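Local coordinates for protein Rab GDP-dissociation inhibitor (Saccharomyces cerevisiae, PDB 2BCG) that keeps Rab GTPases such as Sec4 in the GDP-bound state by slowing nucleotide release, and extracts GDP-bound Ypt7 from vacuolar membranes, at residues Glu146-Trp156 and Phe185-Ile195; Gly340-Val350 and Tyr362-Glu371. All blocks are in the same frame, centred on the assembly; numbering follows the deposited sequence. Where two conformers were deposited one is given.

Interaction 1 (Glu146-Trp156 and Phe185-Ile195); sequences EKRRMKKFLEW and FGLGNSTKEFI. With GER (geran-8-yl geran), chain D; GER (geran-8-yl geran), chain C.
The ring of Phe-185 overlaps the backbone of helix 146-156, its face lying across CA of Phe-153 in a CH-pi contact, 3.9 Å from that CA to the ring centroid. Helix 146-156 packs here, in the helical domain, against the junction of two helices: a Schellman motif at Gly-186 ends helix 178-184, and Gly-188 is the N-cap of the following helix, which crosses helix 146-156 at -45°. The edge of Phe-153 is turned to the face of Phe-185 in an offset edge-to-face pair, planes 79° apart, while CZ of Phe-185 comes to 3.5 Å from CB of Trp-156, completing an aromatic cluster. Leu-187 lays CD1 over a face of Phe-153 and sets CD2 against CB of Arg-149. Further along, SD of Met-150 meets CD1 of Ile-195 tip to tip at 3.6 Å.

The polar end centres on Glu-146. With CG anti to the backbone N (chi1 -165°) and the chain bent at chi2, its carboxylate reaches the start of helix 189-195, where OE2 takes the N-H of Gly-188 on its syn lone pair at 2.8 Å and the hydroxyl of Thr-191 on its anti lone pair. Arg-149 grips OE1 side-on with NE and NH2, the oxygen lying in the guanidinium plane. An alanine in place of Glu-146 is likely to leave the amide of Gly-188, the hydroxyl of Thr-191 and the guanidinium of Arg-149 without this acceptor, weakening the tie between the helices.

Another side of helix 146-156 lines the lipid pocket, CB of Lys-147 lying 3.4 Å from C19 of one geranylgeranyl chain (chain D); from helix 189-195, CZ of Phe-194 comes to 3.6 Å from C19 of the second (chain C).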
# COMPACT_ATOMS: atom_id res chain seq x y z
N GLU A 146 0.68 -41.21 3.84
CA GLU A 146 0.52 -39.97 4.59
C GLU A 146 -0.31 -38.95 3.81
O GLU A 146 -1.09 -38.20 4.40
CB GLU A 146 1.89 -39.42 5.02
CG GLU A 146 1.82 -38.34 6.10
CD GLU A 146 1.30 -38.77 7.48
OE1 GLU A 146 1.04 -39.97 7.74
OE2 GLU A 146 1.19 -37.89 8.36
N LYS A 147 -0.17 -38.96 2.49
CA LYS A 147 -0.96 -38.08 1.64
C LYS A 147 -2.44 -38.43 1.71
O LYS A 147 -3.26 -37.53 1.76
CB LYS A 147 -0.49 -38.13 0.20
CG LYS A 147 0.66 -37.25 -0.08
CD LYS A 147 0.92 -37.24 -1.57
CE LYS A 147 2.21 -36.47 -1.83
NZ LYS A 147 2.60 -36.50 -3.25
N ARG A 148 -2.76 -39.73 1.73
CA ARG A 148 -4.14 -40.17 1.89
C ARG A 148 -4.77 -39.68 3.20
O ARG A 148 -5.94 -39.26 3.21
CB ARG A 148 -4.23 -41.70 1.76
CG ARG A 148 -3.93 -42.20 0.35
CD ARG A 148 -4.11 -43.71 0.19
NE ARG A 148 -3.62 -44.14 -1.12
CZ ARG A 148 -3.56 -45.40 -1.54
NH1 ARG A 148 -3.97 -46.40 -0.76
NH2 ARG A 148 -3.09 -45.65 -2.76
N ARG A 149 -3.99 -39.71 4.29
CA ARG A 149 -4.47 -39.21 5.58
C ARG A 149 -4.62 -37.68 5.53
O ARG A 149 -5.58 -37.13 6.07
CB ARG A 149 -3.53 -39.61 6.72
CG ARG A 149 -3.59 -41.11 7.10
CD ARG A 149 -2.68 -41.43 8.27
NE ARG A 149 -1.26 -41.50 7.90
CZ ARG A 149 -0.64 -42.61 7.50
NH1 ARG A 149 -1.31 -43.77 7.43
NH2 ARG A 149 0.65 -42.59 7.18
N MET A 150 -3.66 -37.01 4.88
CA MET A 150 -3.73 -35.56 4.63
C MET A 150 -5.00 -35.15 3.89
O MET A 150 -5.65 -34.16 4.23
CB MET A 150 -2.50 -35.16 3.80
CG MET A 150 -2.47 -33.72 3.34
SD MET A 150 -2.34 -32.64 4.75
CE MET A 150 -2.35 -31.03 3.93
N LYS A 151 -5.34 -35.91 2.85
CA LYS A 151 -6.53 -35.69 2.02
C LYS A 151 -7.85 -35.74 2.81
O LYS A 151 -8.72 -34.87 2.65
CB LYS A 151 -6.56 -36.70 0.87
CG LYS A 151 -7.67 -36.48 -0.13
CD LYS A 151 -7.24 -36.98 -1.48
CE LYS A 151 -8.39 -37.12 -2.47
NZ LYS A 151 -7.78 -37.51 -3.79
N LYS A 152 -7.99 -36.75 3.67
CA LYS A 152 -9.19 -36.84 4.50
C LYS A 152 -9.30 -35.65 5.43
O LYS A 152 -10.38 -35.12 5.64
CB LYS A 152 -9.20 -38.14 5.29
CG LYS A 152 -9.26 -39.35 4.38
CD LYS A 152 -9.27 -40.63 5.16
CE LYS A 152 -9.98 -41.70 4.33
NZ LYS A 152 -9.95 -43.02 5.00
N PHE A 153 -8.16 -35.21 5.96
CA PHE A 153 -8.11 -33.99 6.77
C PHE A 153 -8.62 -32.77 5.99
O PHE A 153 -9.49 -32.04 6.47
CB PHE A 153 -6.68 -33.75 7.26
CG PHE A 153 -6.48 -32.42 7.93
CD1 PHE A 153 -6.96 -32.21 9.22
CD2 PHE A 153 -5.79 -31.39 7.28
CE1 PHE A 153 -6.78 -30.98 9.86
CE2 PHE A 153 -5.60 -30.17 7.91
CZ PHE A 153 -6.09 -29.96 9.20
N LEU A 154 -8.09 -32.56 4.79
CA LEU A 154 -8.48 -31.40 4.00
C LEU A 154 -9.92 -31.50 3.49
O LEU A 154 -10.59 -30.48 3.31
CB LEU A 154 -7.49 -31.16 2.84
CG LEU A 154 -6.07 -30.72 3.24
CD1 LEU A 154 -5.24 -30.61 1.97
CD2 LEU A 154 -6.04 -29.39 4.01
N GLU A 155 -10.40 -32.73 3.27
CA GLU A 155 -11.81 -32.95 2.90
C GLU A 155 -12.76 -32.56 4.04
O GLU A 155 -13.87 -32.08 3.80
CB GLU A 155 -12.04 -34.41 2.47
CG GLU A 155 -11.52 -34.75 1.06
CD GLU A 155 -11.51 -36.25 0.76
OE1 GLU A 155 -11.55 -37.06 1.72
OE2 GLU A 155 -11.46 -36.62 -0.43
N TRP A 156 -12.31 -32.77 5.27
CA TRP A 156 -13.06 -32.35 6.44
C TRP A 156 -13.07 -30.82 6.57
O TRP A 156 -14.12 -30.23 6.86
CB TRP A 156 -12.51 -33.04 7.69
CG TRP A 156 -12.98 -32.47 8.99
CD1 TRP A 156 -14.20 -32.68 9.59
CD2 TRP A 156 -12.24 -31.62 9.87
NE1 TRP A 156 -14.26 -32.01 10.78
CE2 TRP A 156 -13.08 -31.35 10.98
CE3 TRP A 156 -10.96 -31.06 9.83
CZ2 TRP A 156 -12.67 -30.53 12.04
CZ3 TRP A 156 -10.55 -30.24 10.88
CH2 TRP A 156 -11.41 -29.99 11.98
N PHE A 185 -7.29 -37.76 12.46
CA PHE A 185 -6.89 -38.13 11.11
C PHE A 185 -5.57 -38.89 11.03
O PHE A 185 -5.12 -39.19 9.93
CB PHE A 185 -6.85 -36.86 10.25
CG PHE A 185 -8.18 -36.21 10.14
CD1 PHE A 185 -8.49 -35.12 10.94
CD2 PHE A 185 -9.16 -36.73 9.30
CE1 PHE A 185 -9.75 -34.52 10.85
CE2 PHE A 185 -10.42 -36.14 9.21
CZ PHE A 185 -10.71 -35.04 9.99
N GLY A 186 -4.97 -39.19 12.17
CA GLY A 186 -3.75 -40.01 12.24
C GLY A 186 -2.52 -39.41 11.59
O GLY A 186 -1.70 -40.12 11.02
N LEU A 187 -2.39 -38.08 11.66
CA LEU A 187 -1.27 -37.39 10.98
C LEU A 187 0.02 -37.41 11.81
O LEU A 187 -0.02 -37.11 13.00
CB LEU A 187 -1.67 -35.95 10.65
CG LEU A 187 -3.01 -35.79 9.93
CD1 LEU A 187 -3.35 -34.30 9.73
CD2 LEU A 187 -2.97 -36.50 8.62
N GLY A 188 1.15 -37.75 11.18
CA GLY A 188 2.45 -37.76 11.86
C GLY A 188 3.09 -36.39 12.03
O GLY A 188 2.60 -35.41 11.49
N ASN A 189 4.20 -36.32 12.77
CA ASN A 189 4.80 -35.03 13.15
C ASN A 189 5.26 -34.18 11.97
O ASN A 189 5.12 -32.96 12.02
CB ASN A 189 5.94 -35.21 14.15
CG ASN A 189 5.45 -35.67 15.52
OD1 ASN A 189 4.79 -34.92 16.26
ND2 ASN A 189 5.77 -36.91 15.87
N SER A 190 5.79 -34.80 10.91
CA SER A 190 6.22 -34.01 9.74
C SER A 190 5.01 -33.37 9.03
O SER A 190 5.08 -32.22 8.59
CB SER A 190 7.11 -34.80 8.78
OG SER A 190 6.49 -35.98 8.34
N THR A 191 3.89 -34.10 8.98
CA THR A 191 2.65 -33.58 8.37
C THR A 191 2.06 -32.47 9.22
O THR A 191 1.60 -31.43 8.70
CB THR A 191 1.62 -34.70 8.13
OG1 THR A 191 2.18 -35.63 7.21
CG2 THR A 191 0.34 -34.19 7.55
N LYS A 192 2.11 -32.64 10.54
CA LYS A 192 1.66 -31.59 11.44
C LYS A 192 2.46 -30.32 11.17
O LYS A 192 1.85 -29.25 11.05
CB LYS A 192 1.79 -32.01 12.90
CG LYS A 192 0.95 -33.21 13.32
CD LYS A 192 1.16 -33.39 14.82
CE LYS A 192 0.85 -34.78 15.30
NZ LYS A 192 1.00 -34.84 16.78
N GLU A 193 3.79 -30.42 11.06
CA GLU A 193 4.67 -29.24 10.83
C GLU A 193 4.31 -28.56 9.52
O GLU A 193 4.20 -27.33 9.46
CB GLU A 193 6.17 -29.62 10.83
CG GLU A 193 7.07 -28.68 9.95
CD GLU A 193 8.57 -28.97 10.05
OE1 GLU A 193 9.22 -29.31 9.02
OE2 GLU A 193 9.09 -28.84 11.16
N PHE A 194 4.11 -29.36 8.48
CA PHE A 194 3.73 -28.83 7.18
C PHE A 194 2.39 -28.08 7.22
O PHE A 194 2.28 -26.94 6.74
CB PHE A 194 3.66 -29.92 6.11
CG PHE A 194 3.16 -29.41 4.80
CD1 PHE A 194 4.02 -28.76 3.90
CD2 PHE A 194 1.80 -29.51 4.48
CE1 PHE A 194 3.52 -28.25 2.69
CE2 PHE A 194 1.29 -29.00 3.29
CZ PHE A 194 2.16 -28.37 2.38
N ILE A 195 1.36 -28.69 7.80
CA ILE A 195 0.07 -28.03 7.87
C ILE A 195 0.16 -26.78 8.73
O ILE A 195 -0.29 -25.70 8.30
CB ILE A 195 -1.03 -28.95 8.45
CG1 ILE A 195 -1.26 -30.10 7.47
CG2 ILE A 195 -2.35 -28.15 8.70
CD1 ILE A 195 -2.04 -31.28 8.11
C1 GER D . -11.47 -25.10 -0.09
C2 GER D . -10.35 -26.10 -0.45
C3 GER D . -9.77 -27.02 0.45
C4 GER D . -10.20 -27.12 1.92
C5 GER D . -8.65 -27.94 -0.06
C6 GER D . -9.10 -29.40 -0.27
C7 GER D . -8.14 -30.12 -0.97
C8 GER D . -7.97 -31.51 -1.06
C9 GER D . -8.92 -32.48 -0.33
C10 GER D . -6.83 -32.07 -1.93
C11 GER D . -5.63 -32.60 -1.11
C12 GER D . -4.81 -33.40 -1.91
C13 GER D . -3.65 -34.10 -1.57
C14 GER D . -3.06 -34.07 -0.17
C15 GER D . -2.94 -34.92 -2.65
C16 GER D . -3.41 -36.36 -2.63
C17 GER D . -2.58 -37.16 -3.40
C18 GER D . -2.28 -38.50 -3.18
C19 GER D . -2.89 -39.24 -1.97
C20 GER D . -1.34 -39.23 -4.16
C1 GER C . -12.19 -25.67 -4.40
C2 GER C . -10.86 -25.99 -5.12
C3 GER C . -10.12 -27.16 -4.88
C4 GER C . -10.61 -28.21 -3.86
C5 GER C . -8.80 -27.42 -5.63
C6 GER C . -7.65 -26.49 -5.19
C7 GER C . -6.88 -27.01 -4.15
C8 GER C . -6.50 -26.36 -2.96
C9 GER C . -6.98 -24.92 -2.72
C10 GER C . -5.66 -27.07 -1.88
C11 GER C . -4.13 -26.87 -1.91
C12 GER C . -3.54 -27.97 -1.27
C13 GER C . -2.43 -28.12 -0.43
C14 GER C . -1.54 -26.93 -0.03
C15 GER C . -2.11 -29.53 0.11
C16 GER C . -0.61 -29.84 0.21
C17 GER C . -0.31 -31.11 -0.30
C18 GER C . 0.88 -31.85 -0.24
C19 GER C . 2.15 -31.35 0.44
C20 GER C . 0.92 -33.23 -0.89
O HOH W 1 4.20 -37.13 9.32

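Interaction 2 (Gly340-Val350 and Tyr362-Glu371)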
# COMPACT_ATOMS: atom_id res chain seq x y z
N GLY A 340 16.30 -26.17 14.54
CA GLY A 340 16.34 -26.27 16.00
C GLY A 340 16.02 -24.94 16.65
O GLY A 340 16.59 -24.58 17.70
N ARG A 341 15.13 -24.19 15.99
CA ARG A 341 14.73 -22.88 16.44
C ARG A 341 13.39 -22.84 17.17
O ARG A 341 12.63 -23.83 17.18
CB ARG A 341 14.65 -21.92 15.23
CG ARG A 341 16.00 -21.47 14.74
CD ARG A 341 15.89 -20.47 13.56
NE ARG A 341 15.18 -19.23 13.91
CZ ARG A 341 15.71 -18.16 14.51
NH1 ARG A 341 17.00 -18.11 14.86
NH2 ARG A 341 14.92 -17.11 14.75
N LYS A 342 13.09 -21.68 17.75
CA LYS A 342 11.80 -21.43 18.38
C LYS A 342 10.82 -20.75 17.42
O LYS A 342 9.62 -20.74 17.68
CB LYS A 342 11.98 -20.56 19.62
CG LYS A 342 12.97 -21.14 20.64
CD LYS A 342 13.26 -20.17 21.77
CE LYS A 342 14.13 -20.84 22.84
NZ LYS A 342 14.05 -20.17 24.19
N SER A 343 11.33 -20.18 16.32
CA SER A 343 10.46 -19.49 15.37
C SER A 343 10.96 -19.69 13.96
O SER A 343 12.15 -19.83 13.69
CB SER A 343 10.25 -18.01 15.69
OG SER A 343 11.37 -17.26 15.35
N ASP A 344 10.01 -19.64 13.05
CA ASP A 344 10.34 -19.76 11.63
C ASP A 344 11.14 -18.55 11.12
O ASP A 344 11.08 -17.45 11.67
CB ASP A 344 9.05 -19.89 10.82
CG ASP A 344 8.29 -21.18 11.10
OD1 ASP A 344 7.25 -21.39 10.45
OD2 ASP A 344 8.74 -21.97 11.97
N ILE A 345 11.90 -18.78 10.06
CA ILE A 345 12.52 -17.67 9.30
C ILE A 345 11.79 -17.59 7.99
O ILE A 345 11.47 -18.62 7.37
CB ILE A 345 14.02 -17.93 9.02
CG1 ILE A 345 14.77 -18.14 10.35
CG2 ILE A 345 14.61 -16.78 8.19
CD1 ILE A 345 16.24 -18.38 10.19
N TYR A 346 11.44 -16.36 7.60
CA TYR A 346 10.79 -16.10 6.31
C TYR A 346 11.73 -15.39 5.35
O TYR A 346 12.60 -14.62 5.75
CB TYR A 346 9.54 -15.22 6.47
CG TYR A 346 8.40 -15.89 7.21
CD1 TYR A 346 7.91 -15.32 8.39
CD2 TYR A 346 7.76 -17.05 6.72
CE1 TYR A 346 6.88 -15.92 9.10
CE2 TYR A 346 6.71 -17.64 7.42
CZ TYR A 346 6.27 -17.07 8.59
OH TYR A 346 5.21 -17.60 9.28
N VAL A 347 11.51 -15.64 4.07
CA VAL A 347 12.10 -14.78 3.05
C VAL A 347 10.97 -14.34 2.13
O VAL A 347 10.10 -15.14 1.75
CB VAL A 347 13.23 -15.47 2.25
CG1 VAL A 347 14.05 -14.41 1.49
CG2 VAL A 347 14.18 -16.27 3.18
N ALA A 348 10.99 -13.07 1.76
CA ALA A 348 10.01 -12.49 0.84
C ALA A 348 10.82 -11.96 -0.32
O ALA A 348 11.70 -11.11 -0.14
CB ALA A 348 9.23 -11.35 1.48
N ILE A 349 10.54 -12.48 -1.50
CA ILE A 349 11.29 -12.10 -2.69
C ILE A 349 10.36 -11.49 -3.72
O ILE A 349 9.31 -12.06 -4.03
CB ILE A 349 12.00 -13.35 -3.28
CG1 ILE A 349 13.08 -13.84 -2.30
CG2 ILE A 349 12.61 -13.08 -4.66
CD1 ILE A 349 12.92 -15.30 -1.89
N VAL A 350 10.74 -10.31 -4.22
CA VAL A 350 10.02 -9.61 -5.29
C VAL A 350 11.10 -9.04 -6.21
O VAL A 350 12.30 -9.04 -5.85
CB VAL A 350 9.05 -8.53 -4.70
CG1 VAL A 350 7.83 -9.17 -4.03
CG2 VAL A 350 9.83 -7.58 -3.72
N TYR A 362 16.75 -8.36 -7.81
CA TYR A 362 15.74 -8.98 -6.95
C TYR A 362 15.95 -8.41 -5.58
O TYR A 362 17.09 -8.14 -5.20
CB TYR A 362 15.88 -10.52 -6.93
CG TYR A 362 15.52 -11.17 -8.26
CD1 TYR A 362 16.35 -11.01 -9.39
CD2 TYR A 362 14.36 -11.93 -8.39
CE1 TYR A 362 16.00 -11.58 -10.61
CE2 TYR A 362 14.02 -12.52 -9.61
CZ TYR A 362 14.85 -12.33 -10.71
OH TYR A 362 14.55 -12.91 -11.91
N LEU A 363 14.85 -8.26 -4.86
CA LEU A 363 14.90 -7.90 -3.45
C LEU A 363 14.51 -9.16 -2.67
O LEU A 363 13.50 -9.80 -2.95
CB LEU A 363 13.89 -6.80 -3.13
CG LEU A 363 14.17 -5.41 -3.76
CD1 LEU A 363 13.02 -4.47 -3.55
CD2 LEU A 363 15.44 -4.85 -3.15
N ALA A 364 15.31 -9.50 -1.69
CA ALA A 364 15.02 -10.66 -0.84
C ALA A 364 15.12 -10.17 0.57
O ALA A 364 16.21 -9.78 1.03
CB ALA A 364 16.03 -11.77 -1.09
N ILE A 365 13.97 -10.12 1.24
CA ILE A 365 13.96 -9.62 2.59
C ILE A 365 13.76 -10.79 3.55
O ILE A 365 12.77 -11.51 3.49
CB ILE A 365 12.87 -8.58 2.81
CG1 ILE A 365 13.00 -7.45 1.77
CG2 ILE A 365 12.99 -8.04 4.23
CD1 ILE A 365 12.00 -6.28 1.98
N ILE A 366 14.75 -11.01 4.40
CA ILE A 366 14.76 -12.15 5.32
C ILE A 366 14.34 -11.61 6.68
O ILE A 366 14.80 -10.53 7.10
CB ILE A 366 16.17 -12.75 5.45
CG1 ILE A 366 16.69 -13.29 4.08
CG2 ILE A 366 16.19 -13.86 6.49
CD1 ILE A 366 18.20 -13.47 4.09
N SER A 367 13.50 -12.35 7.39
CA SER A 367 13.13 -11.88 8.73
C SER A 367 12.84 -13.02 9.67
O SER A 367 12.39 -14.09 9.27
CB SER A 367 11.96 -10.93 8.66
OG SER A 367 10.80 -11.60 8.31
N THR A 368 13.08 -12.76 10.95
CA THR A 368 12.70 -13.70 11.99
C THR A 368 12.75 -12.97 13.32
O THR A 368 13.34 -11.89 13.42
CB THR A 368 13.65 -14.93 11.99
OG1 THR A 368 13.07 -15.99 12.78
CG2 THR A 368 15.04 -14.54 12.53
N ILE A 369 12.09 -13.56 14.30
CA ILE A 369 12.21 -13.11 15.68
C ILE A 369 13.58 -13.60 16.20
O ILE A 369 13.93 -14.78 16.08
CB ILE A 369 11.08 -13.75 16.50
CG1 ILE A 369 9.71 -13.19 16.10
CG2 ILE A 369 11.34 -13.62 18.01
CD1 ILE A 369 9.57 -11.70 16.17
N ILE A 370 14.36 -12.67 16.71
CA ILE A 370 15.69 -12.96 17.22
C ILE A 370 15.59 -13.88 18.43
O ILE A 370 14.78 -13.62 19.34
CB ILE A 370 16.42 -11.63 17.56
CG1 ILE A 370 16.77 -10.86 16.29
CG2 ILE A 370 17.72 -11.86 18.37
CD1 ILE A 370 17.11 -9.41 16.55
N GLU A 371 16.39 -14.95 18.43
CA GLU A 371 16.45 -15.85 19.61
C GLU A 371 17.87 -16.11 20.11
O GLU A 371 18.06 -16.88 21.05
CB GLU A 371 15.70 -17.17 19.36
CG GLU A 371 16.29 -18.02 18.23
CD GLU A 371 15.48 -19.28 18.00
OE1 GLU A 371 16.03 -20.39 18.24
OE2 GLU A 371 14.31 -19.15 17.58
O HOH W 2 16.24 -18.67 22.83
O HOH W 3 12.79 -17.00 17.46
O HOH W 4 10.79 -11.82 5.52
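Tyr-362 opens the second strand of an antiparallel beta hairpin, strands 345-351 and 362-369 of the mixed sheet, its CA lying 3.6 Å from O of Val-350. Leu-363 forms a hydrogen-bonded pair with Val-350, its N-H reaching the Val-350 carbonyl, 2.8 Å from N to O. Ala-364 turns to the other face, where its CB meets CG1 of Ile-349 at 3.8 Å in a non-hydrogen-bonded pair. Ile-365 exchanges two backbone bonds with Ala-348. Ile-366 lies beside Val-347, the two side chains pointing the same way, and its CG2 also touches CG2 of Ile-345; Ala-382 and Phe-383 of helix 380-383 cover this face. Ser-367 pairs with Tyr-346, and a water joins its OG to the carbonyl of Ile-365.

Beyond the regular ladder, side chains take over. Thr-368 has OG1 anti to the backbone N (chi1 -166°), which carries it to the Asp-344 carbonyl, 2.7 Å from OG1 to O; the donor stands above the carbonyl plane. NH2 of Arg-341 adds weak bonds to this OG1 and to the carbonyl of Ile-369, which lies at the guanidinium edge. Glu-371 then folds back, its carboxylate stacked on the Arg-341 guanidinium with the planes 25° apart, a salt bridge of charges only, since no guanidinium N-H points at the oxygen. The main acidic partner of Arg-341 is Glu-378, which forms a salt bridge with NH1, while NE is fixed by the Ser-343 carbonyl. The carboxylate of Glu-371 instead receives the backbone N-H of Lys-342 on the syn lone pair of OE2, 2.8 Å from N to OE2.

From the N terminus the chain lays down strands of both sheets and several helices before it reaches helix 144-159; interaction 1 closes when residues 185-195 return against it, past helix 178-184. Only later, past the remaining helices of this region and several strands, does interaction 2 begin; it closes a shorter excursion, between 340-350 and 362-371. The two loops follow one another in series, neither enclosing nor crossing the other. Interaction 1 ties together helices around the geranylgeranyl pocket, whereas interaction 2 joins neighbouring strands within the mixed sheet. Their centres are about 26 Å apart, yet a hydrogen bond between Asp-344, just ahead of strand 345-351, and His-197 links this end of the hairpin to helix 189-199.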